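Local coordinates for ribulose-1,5-bisphosphate carboxylase/oxygenase large subunit (Rhodopseudomonas palustris, PDB 3QFW), which is a Rubisco-like protein, probably a magnesium-dependent barrel enzyme, named for ribulose-bisphosphate carboxylase although proteins of this type generally do not fix carbon dioxide, at residues 115-120 and 248-253; 26-31 and 67-72; 167-170 and 174-177; 256-261 and 267-272. All blocks are in the same frame, centred on the assembly; numbering follows the deposited sequence.

Contact 1 of 4, residues 115-120 and 248-253; sequences PRVGLA and GLVVVA
V117 lays one methyl of its forked side chain against the backbone of the turn that leads into strand 250-253 and the other against the strand's first residue. CG2 rests 3.5 Å from L249 O and 3.9 Å from G248 O, so it meets two successive carbonyl oxygens. CG1, placed opposite the backbone N by a chi1 of 174°, reaches V250 CG2 at 4.3 Å, a looser methyl-to-methyl contact. The backbones come closest at this point, with the CA atoms of V117 and V250 6.3 Å apart. G248 takes a positive phi of 88°, which suits a glycine at the tight bend before L249, whose CB is directed away from segment 115-120.

One carboxylate ties the two backbones in place. D279 OD1 accepts hydrogen bonds from V117 N and G118 N, while D279 OD2 accepts one from V251 N, so the backbone at V117-G118 and the start of strand 250-253 are held by the same acid. Because each carboxylate oxygen serves a different segment, the acid bridges the loop and the strand beside the valine contact.

L125 of helix 118-126 packs on both valines. Strand 250-253 of the TIM-type barrel runs between parallel strands 226-229 and 280-284, and the contact marks its N-terminal end. L249 faces helix 209-222 through L216 and I219, whereas V250 leans on A226 of the adjoining strand.

Contact 2 of 4, residues 26-31 and 67-72; sequences LALAIE and VRIGLA
A29 and I69 mark the nearest approach of helix 26-31 to strand 67-71, their CA atoms 6.3 Å apart. The two segment axes pass at 9.2 Å and run in roughly the same direction, 33° apart. Within the helix, I30 N bonds to L26 O and E31 N to A27 O in regular turns.

L28 and A29 share the packing from the helix almost equally. L28 CD2 lies 4.0 Å from I69 CG1 and 4.3 Å from V67 CG1, touching two residues that project from the same face of the strand; the leucine branch runs at a slant over the isoleucine. I69 holds CG1 beside its own backbone N (chi1 -59°), and its CD1 then ends 4.1 Å from A29 CB. This is helix-on-sheet packing in the ferredoxin-like N-terminal domain of the RuBisCO family, with helix 18-31 lying over an antiparallel sheet. Strand 64-71 pairs there with strands 8-15 and 53-59. Y12 and I14 of the first also meet L28, and V54 of the second touches both A29 and I69. R68 points away from the helix, and its NH1 forms a salt bridge with E103.

Contact 3 of 4, residues 167-170 and 174-177; sequences HGLA and FSPF
L169 brings its CD2 methyl 3.7 Å from S175 OG, a van der Waals meeting of a branched apolar end with a hydroxyl. Both residues belong to the long loop between the second strand of the TIM-type barrel, 162-165, and helix 177-195; in Rubisco the end of this strand bears metal-binding residues. S175 turns OG into the crowded position between its backbone N and carbonyl carbon (chi1 63°), directing it at the leucine. The CA atoms of L169 and S175 stay 8.3 Å apart, so the two side chains bridge the gap between the backbones; those of A170 and F177 approach to 6.3 Å. All four of these residues are buried.

Polar side chains fix the course of the loop: Q172 holds segment 167-170 at two points, OE1 accepting from A170 N and NE2 donating to G168 O, while D171 OD1 accepts from F177 N just after P176, the N-cap residue of the helix. In the second subunit, N85 ND2 donates to H167 O and Q82 NE2 to G168 O.

F177 has its CG opposite the backbone N (chi1 -176°), a torsion that turns the ring toward helix 209-222. A170 O, which accepts a hydrogen bond from R180 NH2, lies at the edge of that ring, near its plane, and 3.9 Å from F177 CB.

Contact 4 of 4, residues 256-261 and 267-272; sequences AMAGAA and LLLGRL
L268 and L269 adopt different first torsions and thereby converge on A258: CG of L268 stands opposite its backbone N (chi1 -175°), whereas CG of L269 stands opposite its carbonyl carbon (chi1 -54°). The CD2 methyls that result lie 4.6 Å from each other, L268 CD2 to L269 CD2, and A258 CB rests against both, 3.8 Å from L268 CD2 and 3.9 Å from L269 CD2. The setting is a beta-to-alpha connection of the TIM-type barrel, the loop after its fifth strand, 250-253, folded back on helix 265-276, which follows that strand in the chain.

A type I beta turn from M257 to A260 presents the alanine to the helix. M257 enters it with a positive phi of 71°, and A258 follows with its methyl aimed at the two leucines. L268 CD2 also meets the alanine's backbone, 3.9 Å from A258 O. Before the turn, A256 N donates to H254 ND1, joining the loop to the histidine just beyond the strand.

P255 and Y292 also pack on L269, whose carbonyl oxygen accepts from T281 OG1. The loop also meets the second subunit: M257 makes backbone hydrogen bonds to it, A258 touches I93 of that subunit, and A261 touches its M257. A258 thus packs on its own helix and on the partner chain. The helix widens here into a pi-type turn, with L272 N bonded to L267 O at 2.7 Å.

In the fold
Contact 2 comes first along the chain and lies in the N-terminal domain; the other three belong to the catalytic barrel. Contact 3 is nested inside the loop that contact 1 closes, and contact 4 follows at once, joining the loop after strand 250-253 to helix 265-276. The centres of contacts 1 and 4 are 18 Å apart, against 42 Å for contacts 2 and 3, which lie on opposite sides of the chain's centre. Contacts 3 and 4 touch through H167 ND1 and A256 CB, 3.9 Å apart, and both reach the second subunit. Loops following two barrel strands therefore meet near the dimer interface, while contact 1 lies at the start of a strand.

Contact 1 of 4, residues 115-120 and 248-253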
loop_
_atom_site.group_PDB
_atom_site.type_symbol
_atom_site.label_atom_id
_atom_site.label_comp_id
_atom_site.label_asym_id
_atom_site.label_seq_id
_atom_site.Cartn_x
_atom_site.Cartn_y
_atom_site.Cartn_z
ATOM N N PRO B 115 -10.410 11.513 -13.658
ATOM C CA PRO B 115 -10.649 12.710 -12.848
ATOM C C PRO B 115 -12.028 13.290 -13.101
ATOM O O PRO B 115 -12.423 13.451 -14.267
ATOM C CB PRO B 115 -9.565 13.681 -13.330
ATOM C CG PRO B 115 -8.496 12.797 -13.885
ATOM C CD PRO B 115 -9.231 11.660 -14.524
ATOM N N ARG B 116 -12.758 13.590 -12.028
ATOM C CA ARG B 116 -14.088 14.180 -12.179
ATOM C C ARG B 116 -14.022 15.691 -12.458
ATOM O O ARG B 116 -14.950 16.255 -13.022
ATOM C CB ARG B 116 -14.975 13.910 -10.954
ATOM C CG ARG B 116 -14.907 12.483 -10.394
ATOM C CD ARG B 116 -14.956 11.440 -11.479
ATOM N NE ARG B 116 -15.764 10.272 -11.127
ATOM C CZ ARG B 116 -15.354 9.014 -11.256
ATOM N NH1 ARG B 116 -14.138 8.752 -11.714
ATOM N NH2 ARG B 116 -16.161 8.016 -10.938
ATOM N N VAL B 117 -12.935 16.337 -12.042
ATOM C CA VAL B 117 -12.779 17.779 -12.230
ATOM C C VAL B 117 -11.690 18.042 -13.265
ATOM O O VAL B 117 -11.888 18.788 -14.231
ATOM C CB VAL B 117 -12.409 18.491 -10.911
ATOM C CG1 VAL B 117 -12.109 19.979 -11.171
ATOM C CG2 VAL B 117 -13.516 18.325 -9.878
ATOM N N GLY B 118 -10.535 17.422 -13.046
ATOM C CA GLY B 118 -9.450 17.441 -14.001
ATOM C C GLY B 118 -8.752 18.784 -14.157
ATOM O O GLY B 118 -9.060 19.771 -13.470
ATOM N N LEU B 119 -7.784 18.802 -15.063
ATOM C CA LEU B 119 -6.990 19.993 -15.330
ATOM C C LEU B 119 -7.884 21.174 -15.709
ATOM O O LEU B 119 -7.713 22.276 -15.194
ATOM C CB LEU B 119 -5.967 19.705 -16.436
ATOM C CG LEU B 119 -5.203 20.874 -17.072
ATOM C CD1 LEU B 119 -4.386 21.633 -16.036
ATOM C CD2 LEU B 119 -4.312 20.354 -18.197
ATOM N N ALA B 120 -8.845 20.940 -16.596
ATOM C CA ALA B 120 -9.711 22.030 -17.046
ATOM C C ALA B 120 -10.583 22.542 -15.899
ATOM O O ALA B 120 -10.768 23.749 -15.739
ATOM C CB ALA B 120 -10.560 21.597 -18.227
ATOM N N GLY B 248 -17.567 17.148 -6.726
ATOM C CA GLY B 248 -17.074 18.377 -7.326
ATOM C C GLY B 248 -15.884 18.994 -6.618
ATOM O O GLY B 248 -15.396 20.072 -7.002
ATOM N N LEU B 249 -15.426 18.326 -5.563
ATOM C CA LEU B 249 -14.216 18.735 -4.869
ATOM C C LEU B 249 -13.020 18.437 -5.758
ATOM O O LEU B 249 -13.032 17.464 -6.505
ATOM C CB LEU B 249 -14.062 17.939 -3.568
ATOM C CG LEU B 249 -15.091 18.152 -2.460
ATOM C CD1 LEU B 249 -14.737 17.308 -1.240
ATOM C CD2 LEU B 249 -15.162 19.618 -2.091
ATOM N N VAL B 250 -11.981 19.256 -5.681
ATOM C CA VAL B 250 -10.743 18.899 -6.358
ATOM C C VAL B 250 -10.058 17.811 -5.519
ATOM O O VAL B 250 -9.784 18.011 -4.329
ATOM C CB VAL B 250 -9.816 20.107 -6.552
ATOM C CG1 VAL B 250 -8.524 19.680 -7.227
ATOM C CG2 VAL B 250 -10.520 21.203 -7.387
ATOM N N VAL B 251 -9.804 16.658 -6.128
ATOM C CA VAL B 251 -9.148 15.562 -5.404
ATOM C C VAL B 251 -7.661 15.546 -5.712
ATOM O O VAL B 251 -7.254 15.262 -6.842
ATOM C CB VAL B 251 -9.744 14.204 -5.759
ATOM C CG1 VAL B 251 -8.947 13.061 -5.050
ATOM C CG2 VAL B 251 -11.215 14.167 -5.376
ATOM N N VAL B 252 -6.853 15.859 -4.708
ATOM C CA VAL B 252 -5.408 15.938 -4.881
ATOM C C VAL B 252 -4.792 14.669 -4.301
ATOM O O VAL B 252 -4.975 14.372 -3.120
ATOM C CB VAL B 252 -4.816 17.146 -4.135
ATOM C CG1 VAL B 252 -3.323 17.259 -4.410
ATOM C CG2 VAL B 252 -5.546 18.451 -4.512
ATOM N N ALA B 253 -4.057 13.928 -5.117
ATOM C CA ALA B 253 -3.415 12.715 -4.631
ATOM C C ALA B 253 -1.995 13.001 -4.143
ATOM O O ALA B 253 -1.294 13.841 -4.710
ATOM C CB ALA B 253 -3.417 11.640 -5.706
#

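Contact 2 of 4, residues 26-31 and 67-72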
loop_
_atom_site.group_PDB
_atom_site.type_symbol
_atom_site.label_atom_id
_atom_site.label_comp_id
_atom_site.label_asym_id
_atom_site.label_seq_id
_atom_site.Cartn_x
_atom_site.Cartn_y
_atom_site.Cartn_z
ATOM N N LEU B 26 8.701 -16.351 -18.142
ATOM C CA LEU B 26 7.613 -17.309 -18.034
ATOM C C LEU B 26 7.140 -17.407 -16.590
ATOM O O LEU B 26 5.940 -17.419 -16.310
ATOM C CB LEU B 26 8.063 -18.693 -18.510
ATOM C CG LEU B 26 6.930 -19.644 -18.891
ATOM C CD1 LEU B 26 6.270 -19.185 -20.176
ATOM C CD2 LEU B 26 7.449 -21.068 -19.036
ATOM N N ALA B 27 8.099 -17.483 -15.673
ATOM C CA ALA B 27 7.790 -17.565 -14.253
ATOM C C ALA B 27 6.974 -16.353 -13.801
ATOM O O ALA B 27 6.065 -16.472 -12.967
ATOM C CB ALA B 27 9.078 -17.693 -13.438
ATOM N N LEU B 28 7.317 -15.190 -14.352
ATOM C CA LEU B 28 6.570 -13.964 -14.102
ATOM C C LEU B 28 5.130 -14.091 -14.600
ATOM O O LEU B 28 4.185 -13.721 -13.895
ATOM C CB LEU B 28 7.263 -12.775 -14.765
ATOM C CG LEU B 28 6.410 -11.519 -14.969
ATOM C CD1 LEU B 28 5.903 -10.979 -13.640
ATOM C CD2 LEU B 28 7.190 -10.452 -15.724
ATOM N N ALA B 29 4.962 -14.615 -15.811
ATOM C CA ALA B 29 3.621 -14.808 -16.362
ATOM C C ALA B 29 2.760 -15.656 -15.431
ATOM O O ALA B 29 1.588 -15.343 -15.199
ATOM C CB ALA B 29 3.688 -15.433 -17.753
ATOM N N ILE B 30 3.359 -16.723 -14.898
ATOM C CA ILE B 30 2.701 -17.602 -13.932
ATOM C C ILE B 30 2.385 -16.895 -12.612
ATOM O O ILE B 30 1.249 -16.934 -12.138
ATOM C CB ILE B 30 3.565 -18.855 -13.616
ATOM C CG1 ILE B 30 3.882 -19.639 -14.891
ATOM C CG2 ILE B 30 2.854 -19.751 -12.631
ATOM C CD1 ILE B 30 2.666 -20.181 -15.584
ATOM N N GLU B 31 3.400 -16.268 -12.020
ATOM C CA GLU B 31 3.253 -15.582 -10.730
ATOM C C GLU B 31 2.072 -14.612 -10.691
ATOM O O GLU B 31 1.384 -14.500 -9.671
ATOM C CB GLU B 31 4.534 -14.824 -10.366
ATOM C CG GLU B 31 5.731 -15.704 -10.058
ATOM C CD GLU B 31 5.850 -16.057 -8.585
ATOM O OE1 GLU B 31 4.837 -15.988 -7.854
ATOM O OE2 GLU B 31 6.970 -16.400 -8.154
ATOM N N VAL B 67 9.583 -6.796 -20.374
ATOM C CA VAL B 67 8.773 -7.970 -20.655
ATOM C C VAL B 67 7.302 -7.601 -20.663
ATOM O O VAL B 67 6.773 -7.089 -19.679
ATOM C CB VAL B 67 9.050 -9.098 -19.640
ATOM C CG1 VAL B 67 8.127 -10.295 -19.883
ATOM C CG2 VAL B 67 10.520 -9.509 -19.710
ATOM N N ARG B 68 6.660 -7.839 -21.801
ATOM C CA ARG B 68 5.232 -7.608 -21.952
ATOM C C ARG B 68 4.468 -8.887 -21.653
ATOM O O ARG B 68 4.701 -9.929 -22.279
ATOM C CB ARG B 68 4.913 -7.113 -23.363
ATOM C CG ARG B 68 5.254 -5.649 -23.583
ATOM C CD ARG B 68 5.146 -5.243 -25.056
ATOM N NE ARG B 68 3.784 -5.335 -25.578
ATOM C CZ ARG B 68 2.901 -4.339 -25.568
ATOM N NH1 ARG B 68 3.222 -3.171 -25.034
ATOM N NH2 ARG B 68 1.688 -4.517 -26.075
ATOM N N ILE B 69 3.558 -8.806 -20.691
ATOM C CA ILE B 69 2.745 -9.952 -20.313
ATOM C C ILE B 69 1.285 -9.664 -20.567
ATOM O O ILE B 69 0.764 -8.630 -20.150
ATOM C CB ILE B 69 2.912 -10.296 -18.824
ATOM C CG1 ILE B 69 4.379 -10.595 -18.514
ATOM C CG2 ILE B 69 2.028 -11.495 -18.441
ATOM C CD1 ILE B 69 4.905 -11.809 -19.238
ATOM N N GLY B 70 0.627 -10.581 -21.264
ATOM C CA GLY B 70 -0.794 -10.475 -21.518
ATOM C C GLY B 70 -1.531 -11.193 -20.412
ATOM O O GLY B 70 -1.403 -12.411 -20.262
ATOM N N LEU B 71 -2.299 -10.445 -19.632
ATOM C CA LEU B 71 -3.015 -11.002 -18.490
ATOM C C LEU B 71 -4.507 -11.061 -18.776
ATOM O O LEU B 71 -5.104 -10.062 -19.159
ATOM C CB LEU B 71 -2.763 -10.170 -17.227
ATOM C CG LEU B 71 -1.337 -10.137 -16.658
ATOM C CD1 LEU B 71 -1.234 -9.173 -15.477
ATOM C CD2 LEU B 71 -0.877 -11.527 -16.246
ATOM N N ALA B 72 -5.109 -12.235 -18.595
ATOM C CA ALA B 72 -6.546 -12.379 -18.807
ATOM C C ALA B 72 -7.329 -11.348 -18.001
ATOM O O ALA B 72 -7.204 -11.288 -16.776
ATOM C CB ALA B 72 -7.001 -13.777 -18.455
#

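Contact 3 of 4, residues 167-170 and 174-177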
loop_
_atom_site.group_PDB
_atom_site.type_symbol
_atom_site.label_atom_id
_atom_site.label_comp_id
_atom_site.label_asym_id
_atom_site.label_seq_id
_atom_site.Cartn_x
_atom_site.Cartn_y
_atom_site.Cartn_z
ATOM N N HIS B 167 1.083 16.299 4.297
ATOM C CA HIS B 167 0.510 14.966 4.127
ATOM C C HIS B 167 0.563 14.218 5.455
ATOM O O HIS B 167 -0.110 13.203 5.636
ATOM C CB HIS B 167 1.286 14.170 3.089
ATOM C CG HIS B 167 2.517 13.530 3.635
ATOM N ND1 HIS B 167 2.535 12.230 4.101
ATOM C CD2 HIS B 167 3.764 14.016 3.826
ATOM C CE1 HIS B 167 3.745 11.942 4.543
ATOM N NE2 HIS B 167 4.511 13.008 4.384
ATOM N N GLY B 168 1.394 14.717 6.363
ATOM C CA GLY B 168 1.537 14.146 7.687
ATOM C C GLY B 168 0.436 14.553 8.640
ATOM O O GLY B 168 0.258 13.950 9.701
ATOM N N LEU B 169 -0.319 15.574 8.262
ATOM C CA LEU B 169 -1.433 16.027 9.079
ATOM C C LEU B 169 -2.605 15.089 8.894
ATOM O O LEU B 169 -3.034 14.818 7.772
ATOM C CB LEU B 169 -1.835 17.459 8.715
ATOM C CG LEU B 169 -0.975 18.574 9.301
ATOM C CD1 LEU B 169 -1.219 19.879 8.549
ATOM C CD2 LEU B 169 -1.260 18.759 10.785
ATOM N N ALA B 170 -3.115 14.577 10.004
ATOM C CA ALA B 170 -4.256 13.683 9.949
ATOM C C ALA B 170 -5.278 14.102 10.987
ATOM O O ALA B 170 -5.994 15.073 10.793
ATOM C CB ALA B 170 -3.819 12.237 10.152
ATOM N N PHE B 174 -3.066 17.279 18.508
ATOM C CA PHE B 174 -2.446 18.510 18.033
ATOM C C PHE B 174 -3.406 19.479 17.363
ATOM O O PHE B 174 -3.389 20.688 17.608
ATOM C CB PHE B 174 -1.444 18.141 16.943
ATOM C CG PHE B 174 -0.111 17.741 17.453
ATOM C CD1 PHE B 174 0.410 18.320 18.592
ATOM C CD2 PHE B 174 0.635 16.797 16.777
ATOM C CE1 PHE B 174 1.652 17.954 19.057
ATOM C CE2 PHE B 174 1.872 16.428 17.228
ATOM C CZ PHE B 174 2.386 17.006 18.371
ATOM N N SER B 175 -4.192 18.935 16.448
ATOM C CA SER B 175 -5.008 19.744 15.549
ATOM C C SER B 175 -5.919 18.790 14.810
ATOM O O SER B 175 -5.674 18.458 13.647
ATOM C CB SER B 175 -4.133 20.537 14.569
ATOM O OG SER B 175 -3.378 19.684 13.719
ATOM N N PRO B 176 -6.969 18.327 15.500
ATOM C CA PRO B 176 -7.910 17.327 14.992
ATOM C C PRO B 176 -8.498 17.764 13.657
ATOM O O PRO B 176 -8.680 18.952 13.454
ATOM C CB PRO B 176 -9.000 17.304 16.066
ATOM C CG PRO B 176 -8.294 17.722 17.320
ATOM C CD PRO B 176 -7.296 18.749 16.876
ATOM N N PHE B 177 -8.812 16.808 12.790
ATOM C CA PHE B 177 -9.299 17.120 11.450
ATOM C C PHE B 177 -10.419 18.150 11.454
ATOM O O PHE B 177 -10.372 19.116 10.691
ATOM C CB PHE B 177 -9.768 15.869 10.698
ATOM C CG PHE B 177 -10.181 16.160 9.284
ATOM C CD1 PHE B 177 -9.245 16.147 8.262
ATOM C CD2 PHE B 177 -11.490 16.509 8.987
ATOM C CE1 PHE B 177 -9.614 16.456 6.949
ATOM C CE2 PHE B 177 -11.864 16.815 7.683
ATOM C CZ PHE B 177 -10.925 16.783 6.665
#

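Contact 4 of 4, residues 256-261 and 267-272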
loop_
_atom_site.group_PDB
_atom_site.type_symbol
_atom_site.label_atom_id
_atom_site.label_comp_id
_atom_site.label_asym_id
_atom_site.label_seq_id
_atom_site.Cartn_x
_atom_site.Cartn_y
_atom_site.Cartn_z
ATOM N N ALA B 256 2.520 9.325 -0.649
ATOM C CA ALA B 256 2.994 8.618 0.542
ATOM C C ALA B 256 2.845 7.097 0.377
ATOM O O ALA B 256 1.780 6.622 0.012
ATOM C CB ALA B 256 2.240 9.093 1.773
ATOM N N MET B 257 3.932 6.367 0.641
ATOM C CA MET B 257 3.996 4.891 0.541
ATOM C C MET B 257 3.958 4.324 -0.881
ATOM O O MET B 257 3.777 3.120 -1.068
ATOM C CB MET B 257 2.965 4.197 1.447
ATOM C CG MET B 257 3.402 4.049 2.920
ATOM S SD MET B 257 4.743 2.849 3.224
ATOM C CE MET B 257 3.911 1.351 2.736
ATOM N N ALA B 258 4.149 5.180 -1.882
ATOM C CA ALA B 258 4.127 4.719 -3.268
ATOM C C ALA B 258 5.413 3.985 -3.642
ATOM O O ALA B 258 5.482 3.330 -4.674
ATOM C CB ALA B 258 3.878 5.892 -4.224
ATOM N N GLY B 259 6.436 4.102 -2.806
ATOM C CA GLY B 259 7.719 3.496 -3.117
ATOM C C GLY B 259 7.921 2.147 -2.459
ATOM O O GLY B 259 8.937 1.479 -2.673
ATOM N N ALA B 260 6.948 1.738 -1.655
ATOM C CA ALA B 260 7.080 0.513 -0.865
ATOM C C ALA B 260 7.155 -0.700 -1.783
ATOM O O ALA B 260 7.839 -1.677 -1.488
ATOM C CB ALA B 260 5.923 0.388 0.087
ATOM N N ALA B 261 6.434 -0.629 -2.895
ATOM C CA ALA B 261 6.519 -1.638 -3.939
ATOM C C ALA B 261 7.064 -0.966 -5.208
ATOM O O ALA B 261 6.858 0.227 -5.426
ATOM C CB ALA B 261 5.157 -2.251 -4.191
ATOM N N LEU B 267 3.734 5.539 -14.108
ATOM C CA LEU B 267 2.575 4.677 -14.234
ATOM C C LEU B 267 1.636 4.840 -13.032
ATOM O O LEU B 267 0.418 4.951 -13.196
ATOM C CB LEU B 267 3.033 3.217 -14.340
ATOM C CG LEU B 267 1.946 2.181 -14.062
ATOM C CD1 LEU B 267 0.858 2.237 -15.127
ATOM C CD2 LEU B 267 2.539 0.772 -13.975
ATOM N N LEU B 268 2.210 4.848 -11.830
ATOM C CA LEU B 268 1.417 4.868 -10.604
ATOM C C LEU B 268 0.822 6.240 -10.272
ATOM O O LEU B 268 -0.395 6.390 -10.180
ATOM C CB LEU B 268 2.243 4.352 -9.419
ATOM C CG LEU B 268 1.480 4.224 -8.099
ATOM C CD1 LEU B 268 0.269 3.329 -8.276
ATOM C CD2 LEU B 268 2.404 3.683 -6.996
ATOM N N LEU B 269 1.687 7.230 -10.087
ATOM C CA LEU B 269 1.260 8.573 -9.694
ATOM C C LEU B 269 0.587 9.318 -10.840
ATOM O O LEU B 269 -0.283 10.171 -10.627
ATOM C CB LEU B 269 2.466 9.386 -9.241
ATOM C CG LEU B 269 3.339 8.781 -8.143
ATOM C CD1 LEU B 269 4.320 9.840 -7.681
ATOM C CD2 LEU B 269 2.500 8.290 -6.980
ATOM N N GLY B 270 1.017 9.013 -12.057
ATOM C CA GLY B 270 0.450 9.629 -13.236
ATOM C C GLY B 270 -0.788 8.906 -13.720
ATOM O O GLY B 270 -1.905 9.378 -13.531
ATOM N N ARG B 271 -0.590 7.750 -14.346
ATOM C CA ARG B 271 -1.677 7.085 -15.049
ATOM C C ARG B 271 -2.702 6.487 -14.097
ATOM O O ARG B 271 -3.890 6.799 -14.174
ATOM C CB ARG B 271 -1.125 6.010 -15.999
ATOM C CG ARG B 271 -2.189 5.099 -16.605
ATOM C CD ARG B 271 -1.654 4.326 -17.801
ATOM N NE ARG B 271 -1.585 5.194 -18.980
ATOM C CZ ARG B 271 -1.215 4.792 -20.190
ATOM N NH1 ARG B 271 -0.867 3.527 -20.392
ATOM N NH2 ARG B 271 -1.203 5.652 -21.206
ATOM N N LEU B 272 -2.245 5.636 -13.182
ATOM C CA LEU B 272 -3.178 4.914 -12.330
ATOM C C LEU B 272 -3.923 5.834 -11.371
ATOM O O LEU B 272 -5.131 5.694 -11.199
ATOM C CB LEU B 272 -2.469 3.789 -11.575
ATOM C CG LEU B 272 -1.945 2.649 -12.463
ATOM C CD1 LEU B 272 -1.295 1.565 -11.610
ATOM C CD2 LEU B 272 -3.052 2.050 -13.332
#